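Long-range contacts in alpha-glucosidase YIHQ (Escherichia coli, PDB 5AEE), which catalyses the hydrolysis of sulfoquinovosyl diacylglycerides and simpler sulfoquinovosides to sulfoquinovose, and is likely involved in the bacterial use of plant sulfolipids: residues S151-G156 / G471-D476; L493-H498 / P589-Y594; L521-D526 / V651-G656; K192-V197 / R225-D230. The protein carries 1 engineered substitution. One frame throughout, in Å; residues are numbered along the deposited sequence.

Contact 1: residues S151-G156 / G471-D476. Engineered in segment 471-476: N472 (natural residue Asp). With CA (calcium ion), chain C; NSQ (4-nitrophenyl alpha-D-6-sulfoquinovoside), chain E.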
loop_
_atom_site.group_PDB
_atom_site.type_symbol
_atom_site.label_atom_id
_atom_site.label_comp_id
_atom_site.label_asym_id
_atom_site.label_seq_id
_atom_site.Cartn_x
_atom_site.Cartn_y
_atom_site.Cartn_z
ATOM N N SER A 151 -5.790 8.155 -4.197
ATOM C CA SER A 151 -6.509 9.182 -3.515
ATOM C C SER A 151 -6.556 8.834 -2.047
ATOM O O SER A 151 -5.978 7.818 -1.608
ATOM C CB SER A 151 -8.002 9.227 -4.043
ATOM O OG SER A 151 -8.747 8.074 -3.653
ATOM N N GLU A 152 -7.317 9.629 -1.276
ATOM C CA GLU A 152 -7.735 9.146 0.058
ATOM C C GLU A 152 -8.495 7.858 -0.046
ATOM O O GLU A 152 -9.221 7.567 -0.991
ATOM C CB GLU A 152 -8.578 10.137 0.855
ATOM C CG GLU A 152 -7.997 11.520 1.022
ATOM C CD GLU A 152 -6.542 11.516 1.503
ATOM O OE1 GLU A 152 -6.281 10.985 2.600
ATOM O OE2 GLU A 152 -5.657 12.005 0.721
ATOM N N GLN A 153 -8.256 7.040 0.930
ATOM C CA GLN A 153 -8.734 5.656 0.943
ATOM C C GLN A 153 -10.256 5.480 1.247
ATOM O O GLN A 153 -10.805 4.417 1.015
ATOM C CB GLN A 153 -7.883 4.946 1.943
ATOM C CG GLN A 153 -7.991 3.472 1.949
ATOM C CD GLN A 153 -8.560 2.970 3.227
ATOM O OE1 GLN A 153 -9.152 3.708 4.051
ATOM N NE2 GLN A 153 -8.452 1.684 3.384
ATOM N N GLY A 154 -10.923 6.525 1.737
ATOM C CA GLY A 154 -12.303 6.389 2.153
ATOM C C GLY A 154 -12.457 6.230 3.647
ATOM O O GLY A 154 -11.680 5.551 4.298
ATOM N N VAL A 155 -13.536 6.798 4.163
ATOM C CA VAL A 155 -13.973 6.594 5.531
ATOM C C VAL A 155 -15.249 5.775 5.511
ATOM O O VAL A 155 -16.305 6.330 5.248
ATOM C CB VAL A 155 -14.239 7.936 6.243
ATOM C CG1 VAL A 155 -14.860 7.697 7.598
ATOM C CG2 VAL A 155 -12.943 8.743 6.338
ATOM N N GLY A 156 -15.153 4.469 5.790
ATOM C CA GLY A 156 -16.327 3.564 5.649
ATOM C C GLY A 156 -16.212 2.690 4.415
ATOM O O GLY A 156 -16.202 1.445 4.498
ATOM N N GLY A 471 -2.501 2.816 6.220
ATOM C CA GLY A 471 -3.220 4.062 6.180
ATOM C C GLY A 471 -4.289 4.064 7.263
ATOM O O GLY A 471 -4.137 3.438 8.294
ATOM N N ASN A 472 -5.380 4.738 7.003
ATOM C CA ASN A 472 -6.383 5.042 8.050
ATOM C C ASN A 472 -7.558 4.123 7.996
ATOM O O ASN A 472 -8.406 4.260 7.096
ATOM C CB ASN A 472 -6.847 6.482 7.846
ATOM C CG ASN A 472 -5.781 7.499 8.103
ATOM O OD1 ASN A 472 -4.717 7.197 8.626
ATOM N ND2 ASN A 472 -6.083 8.735 7.741
ATOM N N GLN A 473 -7.553 3.157 8.900
ATOM C CA GLN A 473 -8.726 2.405 9.256
ATOM C C GLN A 473 -9.559 3.199 10.235
ATOM O O GLN A 473 -9.102 3.872 11.115
ATOM C CB GLN A 473 -8.396 1.058 9.932
ATOM C CG GLN A 473 -7.923 0.015 8.944
ATOM C CD GLN A 473 -6.579 0.315 8.384
ATOM O OE1 GLN A 473 -5.568 0.350 9.121
ATOM N NE2 GLN A 473 -6.546 0.556 7.082
ATOM N N ASN A 474 -10.865 3.019 10.090
ATOM C CA ASN A 474 -11.778 3.413 11.137
ATOM C C ASN A 474 -11.481 2.673 12.371
ATOM O O ASN A 474 -11.069 1.511 12.316
ATOM C CB ASN A 474 -13.251 3.085 10.707
ATOM C CG ASN A 474 -13.753 3.972 9.594
ATOM O OD1 ASN A 474 -13.186 5.000 9.328
ATOM N ND2 ASN A 474 -14.939 3.645 9.023
ATOM N N VAL A 475 -11.763 3.302 13.506
ATOM C CA VAL A 475 -11.657 2.565 14.762
ATOM C C VAL A 475 -12.922 1.684 14.963
ATOM O O VAL A 475 -13.602 1.792 15.971
ATOM C CB VAL A 475 -11.390 3.551 15.915
ATOM C CG1 VAL A 475 -10.014 4.198 15.708
ATOM C CG2 VAL A 475 -12.491 4.625 16.064
ATOM N N ASP A 476 -13.227 0.833 13.999
ATOM C CA ASP A 476 -14.405 0.009 14.036
ATOM C C ASP A 476 -14.076 -1.407 13.546
ATOM O O ASP A 476 -12.917 -1.757 13.205
ATOM C CB ASP A 476 -15.576 0.668 13.288
ATOM C CG ASP A 476 -15.444 0.655 11.786
ATOM O OD1 ASP A 476 -14.643 -0.126 11.193
ATOM O OD2 ASP A 476 -16.212 1.426 11.146
HETATM CA CA CA C . -10.277 4.494 5.828
HETATM O O12 NSQ E . -2.456 14.951 8.510
HETATM S S10 NSQ E . -2.023 14.830 9.923
HETATM O O13 NSQ E . -1.005 15.786 10.412
HETATM O O11 NSQ E . -3.229 14.788 10.748
HETATM C C6 NSQ E . -1.221 13.321 10.130
HETATM C C5 NSQ E . -2.042 12.077 9.822
HETATM O O5 NSQ E . -2.081 12.032 8.360
HETATM C C1 NSQ E . -2.579 10.871 7.768
HETATM C C2 NSQ E . -1.899 9.606 8.336
HETATM O O2 NSQ E . -2.459 8.518 7.655
HETATM C C3 NSQ E . -2.072 9.587 9.839
HETATM O O3 NSQ E . -1.498 8.444 10.435
HETATM C C4 NSQ E . -1.453 10.811 10.470
HETATM O O4 NSQ E . -1.727 10.785 11.904
HETATM O O1 NSQ E . -3.973 10.896 8.070
HETATM C C25 NSQ E . -4.727 11.752 7.369
HETATM C C26 NSQ E . -4.797 11.626 5.972
HETATM C C27 NSQ E . -5.517 12.552 5.277
HETATM C C28 NSQ E . -6.220 13.541 5.956
HETATM N N32 NSQ E . -6.908 14.503 5.191
HETATM O O33 NSQ E . -7.217 15.602 5.738
HETATM O O34 NSQ E . -7.036 14.343 3.927
HETATM C C29 NSQ E . -6.110 13.647 7.339
HETATM C C30 NSQ E . -5.359 12.737 8.061
HETATM O O HOH W 1 -10.957 5.461 7.880
HETATM O O HOH W 2 -9.277 6.557 5.279
#

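Contact 2: residues L493-H498 / P589-Y594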
loop_
_atom_site.group_PDB
_atom_site.type_symbol
_atom_site.label_atom_id
_atom_site.label_comp_id
_atom_site.label_asym_id
_atom_site.label_seq_id
_atom_site.Cartn_x
_atom_site.Cartn_y
_atom_site.Cartn_z
ATOM N N LEU A 493 -0.896 -6.177 -1.674
ATOM C CA LEU A 493 0.482 -5.669 -1.830
ATOM C C LEU A 493 1.542 -6.716 -2.061
ATOM O O LEU A 493 2.426 -6.535 -2.901
ATOM C CB LEU A 493 0.914 -4.829 -0.646
ATOM C CG LEU A 493 0.545 -3.370 -0.879
ATOM C CD1 LEU A 493 0.828 -2.593 0.419
ATOM C CD2 LEU A 493 1.231 -2.739 -2.111
ATOM N N ALA A 494 1.490 -7.788 -1.275
ATOM C CA ALA A 494 2.398 -8.905 -1.468
ATOM C C ALA A 494 2.391 -9.336 -2.941
ATOM O O ALA A 494 3.411 -9.562 -3.511
ATOM C CB ALA A 494 2.003 -10.045 -0.567
ATOM N N MET A 495 1.210 -9.418 -3.563
ATOM C CA MET A 495 1.108 -9.839 -4.935
ATOM C C MET A 495 1.470 -8.799 -5.977
ATOM O O MET A 495 1.606 -9.137 -7.174
ATOM C CB MET A 495 -0.331 -10.336 -5.214
ATOM C CG MET A 495 -0.726 -11.533 -4.364
ATOM S SD MET A 495 0.419 -12.956 -4.629
ATOM C CE MET A 495 0.181 -13.351 -6.371
ATOM N N THR A 496 1.612 -7.543 -5.526
ATOM C CA THR A 496 2.095 -6.456 -6.311
ATOM C C THR A 496 3.565 -6.114 -5.931
ATOM O O THR A 496 4.053 -5.054 -6.254
ATOM C CB THR A 496 1.202 -5.187 -6.061
ATOM O OG1 THR A 496 -0.204 -5.553 -6.114
ATOM C CG2 THR A 496 1.529 -4.155 -7.124
ATOM N N GLY A 497 4.216 -6.987 -5.207
ATOM C CA GLY A 497 5.647 -6.890 -5.001
ATOM C C GLY A 497 6.133 -6.159 -3.801
ATOM O O GLY A 497 7.351 -5.875 -3.726
ATOM N N HIS A 498 5.243 -5.814 -2.866
ATOM C CA HIS A 498 5.681 -5.174 -1.614
ATOM C C HIS A 498 5.342 -6.082 -0.476
ATOM O O HIS A 498 4.161 -6.397 -0.264
ATOM C CB HIS A 498 5.126 -3.758 -1.396
ATOM C CG HIS A 498 6.046 -2.920 -0.596
ATOM N ND1 HIS A 498 6.283 -3.168 0.737
ATOM C CD2 HIS A 498 6.822 -1.857 -0.924
ATOM C CE1 HIS A 498 7.148 -2.287 1.205
ATOM N NE2 HIS A 498 7.502 -1.490 0.212
ATOM N N PRO A 589 -0.192 -14.887 0.830
ATOM C CA PRO A 589 -1.456 -15.571 0.597
ATOM C C PRO A 589 -1.200 -17.099 0.723
ATOM O O PRO A 589 -0.117 -17.560 0.310
ATOM C CB PRO A 589 -1.828 -15.182 -0.836
ATOM C CG PRO A 589 -0.914 -14.044 -1.200
ATOM C CD PRO A 589 0.289 -14.109 -0.319
ATOM N N LEU A 590 -2.172 -17.842 1.282
ATOM C CA LEU A 590 -1.994 -19.280 1.470
ATOM C C LEU A 590 -1.610 -20.012 0.197
ATOM O O LEU A 590 -0.844 -20.989 0.276
ATOM C CB LEU A 590 -3.193 -19.955 2.112
ATOM C CG LEU A 590 -3.103 -19.999 3.633
ATOM C CD1 LEU A 590 -3.243 -18.603 4.200
ATOM C CD2 LEU A 590 -4.254 -20.839 4.143
ATOM N N PHE A 591 -2.136 -19.571 -0.950
ATOM C CA PHE A 591 -1.829 -20.273 -2.222
ATOM C C PHE A 591 -0.393 -20.200 -2.653
ATOM O O PHE A 591 -0.026 -20.899 -3.577
ATOM C CB PHE A 591 -2.752 -19.873 -3.389
ATOM C CG PHE A 591 -2.751 -18.398 -3.732
ATOM C CD1 PHE A 591 -1.812 -17.868 -4.607
ATOM C CD2 PHE A 591 -3.719 -17.568 -3.243
ATOM C CE1 PHE A 591 -1.823 -16.512 -4.931
ATOM C CE2 PHE A 591 -3.741 -16.224 -3.579
ATOM C CZ PHE A 591 -2.812 -15.688 -4.445
ATOM N N LEU A 592 0.436 -19.357 -2.037
ATOM C CA LEU A 592 1.861 -19.421 -2.353
ATOM C C LEU A 592 2.480 -20.754 -1.988
ATOM O O LEU A 592 3.458 -21.156 -2.606
ATOM C CB LEU A 592 2.681 -18.319 -1.674
ATOM C CG LEU A 592 2.440 -16.872 -2.036
ATOM C CD1 LEU A 592 3.684 -16.043 -1.729
ATOM C CD2 LEU A 592 1.958 -16.613 -3.437
ATOM N N HIS A 593 1.978 -21.364 -0.923
ATOM C CA HIS A 593 2.496 -22.635 -0.421
ATOM C C HIS A 593 1.528 -23.800 -0.489
ATOM O O HIS A 593 1.957 -24.885 -0.209
ATOM C CB HIS A 593 2.934 -22.475 1.019
ATOM C CG HIS A 593 4.064 -21.518 1.163
ATOM N ND1 HIS A 593 5.310 -21.760 0.641
ATOM C CD2 HIS A 593 4.126 -20.289 1.718
ATOM C CE1 HIS A 593 6.097 -20.727 0.874
ATOM N NE2 HIS A 593 5.405 -19.831 1.540
ATOM N N TYR A 594 0.258 -23.563 -0.817
ATOM C CA TYR A 594 -0.764 -24.573 -0.911
ATOM C C TYR A 594 -1.469 -24.342 -2.257
ATOM O O TYR A 594 -2.666 -24.183 -2.304
ATOM C CB TYR A 594 -1.722 -24.460 0.317
ATOM C CG TYR A 594 -0.978 -24.685 1.611
ATOM C CD1 TYR A 594 -0.666 -25.996 2.053
ATOM C CD2 TYR A 594 -0.497 -23.627 2.364
ATOM C CE1 TYR A 594 0.072 -26.208 3.210
ATOM C CE2 TYR A 594 0.238 -23.830 3.532
ATOM C CZ TYR A 594 0.545 -25.127 3.945
ATOM O OH TYR A 594 1.287 -25.306 5.120
#

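Contact 3: residues L521-D526 / V651-G656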
loop_
_atom_site.group_PDB
_atom_site.type_symbol
_atom_site.label_atom_id
_atom_site.label_comp_id
_atom_site.label_asym_id
_atom_site.label_seq_id
_atom_site.Cartn_x
_atom_site.Cartn_y
_atom_site.Cartn_z
ATOM N N LEU A 521 -8.709 -2.228 20.529
ATOM C CA LEU A 521 -7.237 -2.041 20.732
ATOM C C LEU A 521 -6.505 -3.400 20.915
ATOM O O LEU A 521 -5.530 -3.663 20.246
ATOM C CB LEU A 521 -6.950 -1.059 21.873
ATOM C CG LEU A 521 -5.458 -0.720 21.945
ATOM C CD1 LEU A 521 -4.940 0.187 20.820
ATOM C CD2 LEU A 521 -5.230 -0.014 23.235
ATOM N N LEU A 522 -7.016 -4.260 21.772
ATOM C CA LEU A 522 -6.385 -5.522 22.136
ATOM C C LEU A 522 -6.449 -6.530 21.034
ATOM O O LEU A 522 -5.502 -7.271 20.830
ATOM C CB LEU A 522 -7.040 -6.098 23.450
ATOM C CG LEU A 522 -7.029 -5.149 24.655
ATOM C CD1 LEU A 522 -7.436 -5.856 25.934
ATOM C CD2 LEU A 522 -5.689 -4.490 24.883
ATOM N N ARG A 523 -7.556 -6.601 20.311
ATOM C CA ARG A 523 -7.632 -7.486 19.203
ATOM C C ARG A 523 -6.615 -7.111 18.088
ATOM O O ARG A 523 -6.021 -7.983 17.412
ATOM C CB ARG A 523 -9.053 -7.500 18.606
ATOM C CG ARG A 523 -10.035 -8.352 19.320
ATOM C CD ARG A 523 -9.667 -9.813 19.322
ATOM N NE ARG A 523 -10.806 -10.581 19.814
ATOM C CZ ARG A 523 -10.771 -11.856 20.190
ATOM N NH1 ARG A 523 -9.647 -12.548 20.203
ATOM N NH2 ARG A 523 -11.862 -12.441 20.601
ATOM N N TRP A 524 -6.416 -5.805 17.935
ATOM C CA TRP A 524 -5.593 -5.266 16.882
ATOM C C TRP A 524 -4.152 -5.532 17.300
ATOM O O TRP A 524 -3.314 -5.827 16.436
ATOM C CB TRP A 524 -5.817 -3.730 16.694
ATOM C CG TRP A 524 -5.604 -3.309 15.322
ATOM C CD1 TRP A 524 -4.495 -3.505 14.571
ATOM C CD2 TRP A 524 -6.522 -2.625 14.489
ATOM N NE1 TRP A 524 -4.668 -3.059 13.314
ATOM C CE2 TRP A 524 -5.880 -2.448 13.229
ATOM C CE3 TRP A 524 -7.794 -2.101 14.690
ATOM C CZ2 TRP A 524 -6.471 -1.797 12.170
ATOM C CZ3 TRP A 524 -8.402 -1.461 13.610
ATOM C CH2 TRP A 524 -7.732 -1.312 12.373
ATOM N N CYS A 525 -3.893 -5.461 18.610
ATOM C CA CYS A 525 -2.573 -5.756 19.151
ATOM C C CYS A 525 -2.226 -7.247 18.879
ATOM O O CYS A 525 -1.116 -7.560 18.385
ATOM C CB CYS A 525 -2.501 -5.394 20.599
ATOM S SG CYS A 525 -0.824 -5.586 21.266
ATOM N N ASP A 526 -3.228 -8.125 19.019
ATOM C CA ASP A 526 -2.991 -9.539 18.820
ATOM C C ASP A 526 -2.667 -9.790 17.350
ATOM O O ASP A 526 -1.909 -10.685 17.038
ATOM C CB ASP A 526 -4.205 -10.359 19.142
ATOM C CG ASP A 526 -4.551 -10.429 20.613
ATOM O OD1 ASP A 526 -3.798 -9.989 21.495
ATOM O OD2 ASP A 526 -5.647 -10.975 20.859
ATOM N N VAL A 651 -11.913 -22.439 16.571
ATOM C CA VAL A 651 -11.121 -22.549 17.834
ATOM C C VAL A 651 -11.570 -21.458 18.836
ATOM O O VAL A 651 -12.090 -20.418 18.448
ATOM C CB VAL A 651 -9.593 -22.472 17.619
ATOM C CG1 VAL A 651 -9.135 -23.592 16.691
ATOM C CG2 VAL A 651 -9.152 -21.108 17.051
ATOM N N ASN A 652 -11.365 -21.704 20.132
ATOM C CA ASN A 652 -11.495 -20.668 21.120
ATOM C C ASN A 652 -10.497 -19.542 20.772
ATOM O O ASN A 652 -9.400 -19.819 20.393
ATOM C CB ASN A 652 -11.165 -21.191 22.535
ATOM C CG ASN A 652 -12.131 -22.273 22.981
ATOM O OD1 ASN A 652 -13.342 -22.234 22.700
ATOM N ND2 ASN A 652 -11.600 -23.253 23.652
ATOM N N ALA A 653 -10.887 -18.299 20.963
ATOM C CA ALA A 653 -10.007 -17.176 20.554
ATOM C C ALA A 653 -10.265 -16.037 21.471
ATOM O O ALA A 653 -10.754 -15.002 21.042
ATOM C CB ALA A 653 -10.300 -16.781 19.123
ATOM N N PRO A 654 -9.969 -16.245 22.771
ATOM C CA PRO A 654 -10.037 -15.139 23.684
ATOM C C PRO A 654 -8.959 -14.078 23.326
ATOM O O PRO A 654 -8.067 -14.355 22.537
ATOM C CB PRO A 654 -9.770 -15.789 25.041
ATOM C CG PRO A 654 -8.979 -17.004 24.754
ATOM C CD PRO A 654 -9.371 -17.452 23.390
ATOM N N ILE A 655 -9.154 -12.854 23.796
ATOM C CA ILE A 655 -8.161 -11.807 23.617
ATOM C C ILE A 655 -6.817 -12.308 24.163
ATOM O O ILE A 655 -6.742 -12.772 25.279
ATOM C CB ILE A 655 -8.620 -10.517 24.323
ATOM C CG1 ILE A 655 -9.713 -9.885 23.464
ATOM C CG2 ILE A 655 -7.443 -9.556 24.543
ATOM C CD1 ILE A 655 -10.451 -8.754 24.169
ATOM N N GLY A 656 -5.789 -12.262 23.327
ATOM C CA GLY A 656 -4.438 -12.622 23.710
ATOM C C GLY A 656 -4.046 -14.002 23.196
ATOM O O GLY A 656 -2.904 -14.421 23.371
#

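Contact 4: residues K192-V197 / R225-D230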
loop_
_atom_site.group_PDB
_atom_site.type_symbol
_atom_site.label_atom_id
_atom_site.label_comp_id
_atom_site.label_asym_id
_atom_site.label_seq_id
_atom_site.Cartn_x
_atom_site.Cartn_y
_atom_site.Cartn_z
ATOM N N LYS A 192 -0.773 -17.861 -13.856
ATOM C CA LYS A 192 0.648 -17.728 -13.505
ATOM C C LYS A 192 1.415 -16.847 -14.435
ATOM O O LYS A 192 2.450 -17.205 -15.009
ATOM C CB LYS A 192 1.291 -19.101 -13.317
ATOM C CG LYS A 192 0.824 -19.765 -12.041
ATOM C CD LYS A 192 1.358 -21.179 -11.937
ATOM C CE LYS A 192 0.969 -21.744 -10.603
ATOM N NZ LYS A 192 1.690 -23.031 -10.419
ATOM N N TYR A 193 0.891 -15.627 -14.555
ATOM C CA TYR A 193 1.601 -14.521 -15.196
ATOM C C TYR A 193 1.232 -13.265 -14.440
ATOM O O TYR A 193 0.197 -13.258 -13.701
ATOM C CB TYR A 193 1.229 -14.381 -16.684
ATOM C CG TYR A 193 -0.121 -13.839 -16.985
ATOM C CD1 TYR A 193 -0.398 -12.495 -16.830
ATOM C CD2 TYR A 193 -1.152 -14.672 -17.444
ATOM C CE1 TYR A 193 -1.661 -11.975 -17.127
ATOM C CE2 TYR A 193 -2.406 -14.161 -17.759
ATOM C CZ TYR A 193 -2.660 -12.811 -17.567
ATOM O OH TYR A 193 -3.882 -12.257 -17.842
ATOM N N TYR A 194 2.089 -12.260 -14.569
ATOM C CA TYR A 194 1.735 -10.918 -14.203
ATOM C C TYR A 194 1.722 -10.061 -15.426
ATOM O O TYR A 194 2.416 -10.313 -16.388
ATOM C CB TYR A 194 2.686 -10.307 -13.172
ATOM C CG TYR A 194 4.085 -9.978 -13.657
ATOM C CD1 TYR A 194 4.343 -8.816 -14.405
ATOM C CD2 TYR A 194 5.175 -10.808 -13.319
ATOM C CE1 TYR A 194 5.603 -8.521 -14.836
ATOM C CE2 TYR A 194 6.469 -10.509 -13.735
ATOM C CZ TYR A 194 6.684 -9.365 -14.495
ATOM O OH TYR A 194 7.913 -9.043 -14.962
ATOM N N CYS A 195 0.971 -8.980 -15.326
ATOM C CA CYS A 195 0.921 -7.969 -16.319
ATOM C C CYS A 195 1.233 -6.668 -15.599
ATOM O O CYS A 195 0.660 -6.436 -14.586
ATOM C CB CYS A 195 -0.488 -7.922 -16.908
ATOM S SG CYS A 195 -0.852 -6.484 -17.906
ATOM N N HIS A 196 2.179 -5.880 -16.111
ATOM C CA HIS A 196 2.509 -4.586 -15.551
ATOM C C HIS A 196 2.422 -3.537 -16.636
ATOM O O HIS A 196 3.030 -3.693 -17.709
ATOM C CB HIS A 196 3.912 -4.627 -14.923
ATOM C CG HIS A 196 4.373 -3.300 -14.517
ATOM N ND1 HIS A 196 3.808 -2.639 -13.453
ATOM C CD2 HIS A 196 5.216 -2.420 -15.119
ATOM C CE1 HIS A 196 4.341 -1.433 -13.366
ATOM N NE2 HIS A 196 5.207 -1.278 -14.359
ATOM N N VAL A 197 1.676 -2.471 -16.357
ATOM C CA VAL A 197 1.473 -1.375 -17.284
ATOM C C VAL A 197 2.337 -0.241 -16.814
ATOM O O VAL A 197 2.289 0.094 -15.623
ATOM C CB VAL A 197 -0.028 -0.974 -17.370
ATOM C CG1 VAL A 197 -0.272 0.113 -18.414
ATOM C CG2 VAL A 197 -0.840 -2.183 -17.738
ATOM N N ARG A 225 3.933 -5.057 -20.086
ATOM C CA ARG A 225 4.880 -6.153 -20.008
ATOM C C ARG A 225 4.231 -7.314 -19.322
ATOM O O ARG A 225 3.472 -7.116 -18.377
ATOM C CB ARG A 225 6.071 -5.773 -19.135
ATOM C CG ARG A 225 6.858 -4.637 -19.675
ATOM C CD ARG A 225 8.070 -4.385 -18.809
ATOM N NE ARG A 225 9.151 -3.922 -19.671
ATOM C CZ ARG A 225 9.246 -2.700 -20.186
ATOM N NH1 ARG A 225 8.344 -1.766 -19.916
ATOM N NH2 ARG A 225 10.270 -2.401 -20.981
ATOM N N PHE A 226 4.600 -8.532 -19.716
ATOM C CA PHE A 226 4.133 -9.735 -19.037
ATOM C C PHE A 226 5.276 -10.696 -18.815
ATOM O O PHE A 226 6.214 -10.775 -19.615
ATOM C CB PHE A 226 3.117 -10.496 -19.850
ATOM C CG PHE A 226 1.967 -9.708 -20.308
ATOM C CD1 PHE A 226 2.092 -8.784 -21.352
ATOM C CD2 PHE A 226 0.695 -9.967 -19.771
ATOM C CE1 PHE A 226 0.966 -8.100 -21.805
ATOM C CE2 PHE A 226 -0.411 -9.304 -20.238
ATOM C CZ PHE A 226 -0.272 -8.354 -21.244
ATOM N N GLU A 227 5.176 -11.451 -17.751
ATOM C CA GLU A 227 6.071 -12.514 -17.503
ATOM C C GLU A 227 5.296 -13.661 -16.860
ATOM O O GLU A 227 4.304 -13.435 -16.142
ATOM C CB GLU A 227 7.180 -11.983 -16.591
ATOM C CG GLU A 227 8.491 -12.410 -17.044
ATOM C CD GLU A 227 9.643 -11.972 -16.193
ATOM O OE1 GLU A 227 9.575 -10.995 -15.423
ATOM O OE2 GLU A 227 10.661 -12.657 -16.370
ATOM N N CYS A 228 5.706 -14.892 -17.177
ATOM C CA CYS A 228 5.124 -16.113 -16.632
ATOM C C CYS A 228 6.102 -16.776 -15.685
ATOM O O CYS A 228 7.266 -16.380 -15.594
ATOM C CB CYS A 228 4.780 -17.056 -17.729
ATOM S SG CYS A 228 3.542 -16.424 -18.874
ATOM N N ALA A 229 5.587 -17.724 -14.907
ATOM C CA ALA A 229 6.415 -18.586 -14.113
ATOM C C ALA A 229 5.630 -19.802 -13.755
ATOM O O ALA A 229 4.418 -19.849 -13.917
ATOM C CB ALA A 229 6.870 -17.904 -12.830
ATOM N N ASP A 230 6.328 -20.786 -13.204
ATOM C CA ASP A 230 5.705 -22.063 -12.886
ATOM C C ASP A 230 5.096 -22.093 -11.500
ATOM O O ASP A 230 4.244 -22.922 -11.250
ATOM C CB ASP A 230 6.697 -23.191 -13.054
ATOM C CG ASP A 230 7.164 -23.352 -14.496
ATOM O OD1 ASP A 230 6.421 -23.029 -15.454
ATOM O OD2 ASP A 230 8.279 -23.839 -14.668
#

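Contact 1: residues S151-G156 / G471-D476
G154 O and N472 O, one from each segment, both bind the calcium ion at 2.3 Å. The side-chain amide of Q153, two waters and both carboxylate oxygens of D481 complete a seven-ligand shell, so the ion ties a loop of the N-terminal domain to one on the TIM barrel of this family 31 hydrolase. G154 and G156 have phi near 100°, where a CB would collide with the preceding carbonyl oxygen, a shape that glycine accepts. N474 OD1 accepts from a calcium-bound water at 2.7 Å and lies against V155 CG1. The engineered N472 replaces the natural aspartate, the inferred proton donor. While its backbone O holds calcium, N472 ND2 gives a nearly straight bond (174°) to the glycosidic O1 of the substrate at 3.0 Å, and N472 OD1 accepts from the sugar O2 at 2.8 Å. E152 OE1 approaches C27 of the nitrophenyl ring to 3.2 Å and pairs with R455. With an alanine here, R455 would probably lose this carboxylate partner and the aryl ring this neighbour.

Contact 2: residues L493-H498 / P589-Y594
This is a buried, wholly apolar contact in which the last turn of helix 486-495, part of the TIM barrel, meets the loop that follows strand 587-588 in the C-terminal domain. M495 carries most of it. Its chain bends at both chi2 (-58°) and chi3 (-63°), folding the thioether over towards the loop. There M495 SD rests on P589 CG at 3.8 Å and passes L592 CD2 at 4.1 Å, while M495 CE reaches the edge of the F591 ring, 4.0 Å from CE1. The sulfur stands 5.2 Å from the centroid of the F591 ring, an oblique Met-aromatic contact. A flexible, polarisable methionine suits a site bordered by a proline, an aromatic ring and a leucine. P589 also packs its own CB, 3.5 Å above the plane, against one face of the F591 ring, near the rim, and A494 adds its small methyl beside P589 CD. A Schellman motif with G497 at positive phi ends the helix just past M495. Beyond the pair, F591 stacks on Y601 and meets Y232 edge-to-face; L592 leans on Y232 and L236 of helix 232-243, and M495 touches V188 of strand 186-189.

Contact 3: residues L521-D526 / V651-G656
R523 and D526 both set CG anti to the carbonyl carbon (chi1 -81° and -70°), and a bend at chi2 sends the arginine chain across to A653 and I655. Its guanidinium grips a single atom end-on: NH1 and NH2 each donate to A653 O at 2.8 Å, with the oxygen in the guanidinium plane. I655 CG1 sits 3.8 Å above that plane, towards the rim, while its other branch, CG2, packs on L522 CB at 3.6 Å. One turn along helix 518-528 of the barrel, D526 OD2 receives the backbone N-H of G656 at 2.8 Å on its syn side, tilted out of the carboxylate plane. G656, with phi 103°, suits its place by lacking a side chain. A methionine in place of R523 would probably leave A653 O without these two donors and I655 CG1 without its flat neighbour. Since both charged side chains bond to main-chain atoms, the contact probably holds the loop after strand 647-652 of the C-terminal domain by its backbone, without an ion pair between the segments.

Contact 4: residues K192-V197 / R225-D230
F226 lies across from C195 and beside Y193 on one face of this strand pair. Its ring turns an edge towards the face of Y193, an offset edge-to-face pair with planes at 62°, and C195 CB packs in 3.6 Å from F226 CE2. C195 SG stands obliquely over the F226 ring, 4.2 Å from its centroid, a sulfur-aromatic contact. C228 SG nestles against Y193 CB at 3.8 Å, a slim side chain beside a bulky one. Strand 193-197 and residues 225-228 of strand 221-228 run antiparallel, at 166°, in the N-terminal β-sandwich region of this family 31 enzyme. Y194 with E227 and H196 with R225 are hydrogen-bonded pairs, and A229 N bonds to K192 O just beyond the bridged pairs. On the other face, Y194 has CG between its backbone N and carbonyl carbon (chi1 70°), which lays the ring over its cross-strand neighbour: E227 N lies under the ring centre, and E227 CB comes within 3.3 Å of Y194 CE2. Y194 OH donates to the anti lone pair of E227 OE1 at 2.6 Å, an oxygen that also pairs with R102. K192, extended, gives NZ to D230 O at 2.7 Å, and its charge is met by E595.

How the contacts relate
Contacts 1, 2 and 3 join the TIM barrel to other domains: contact 1 to the N-terminal domain, contacts 2 and 3 to the C-terminal domain, whereas contact 4 lies within the N-terminal β-structure. Contact 1 alone reaches the substrate; the side chain of N472 is about 7 Å from that of the nucleophile D405 and about 6 Å from that of H537. Contact 3 connects to it directly, since Q473 CB packs on W524 CH2 at 3.5 Å. Contacts 2 and 4 come within about 6 Å at their nearest atoms, and Y232 bridges them, touching F591, L592 and K192. The centres of contacts 3 and 4 are 38 Å apart.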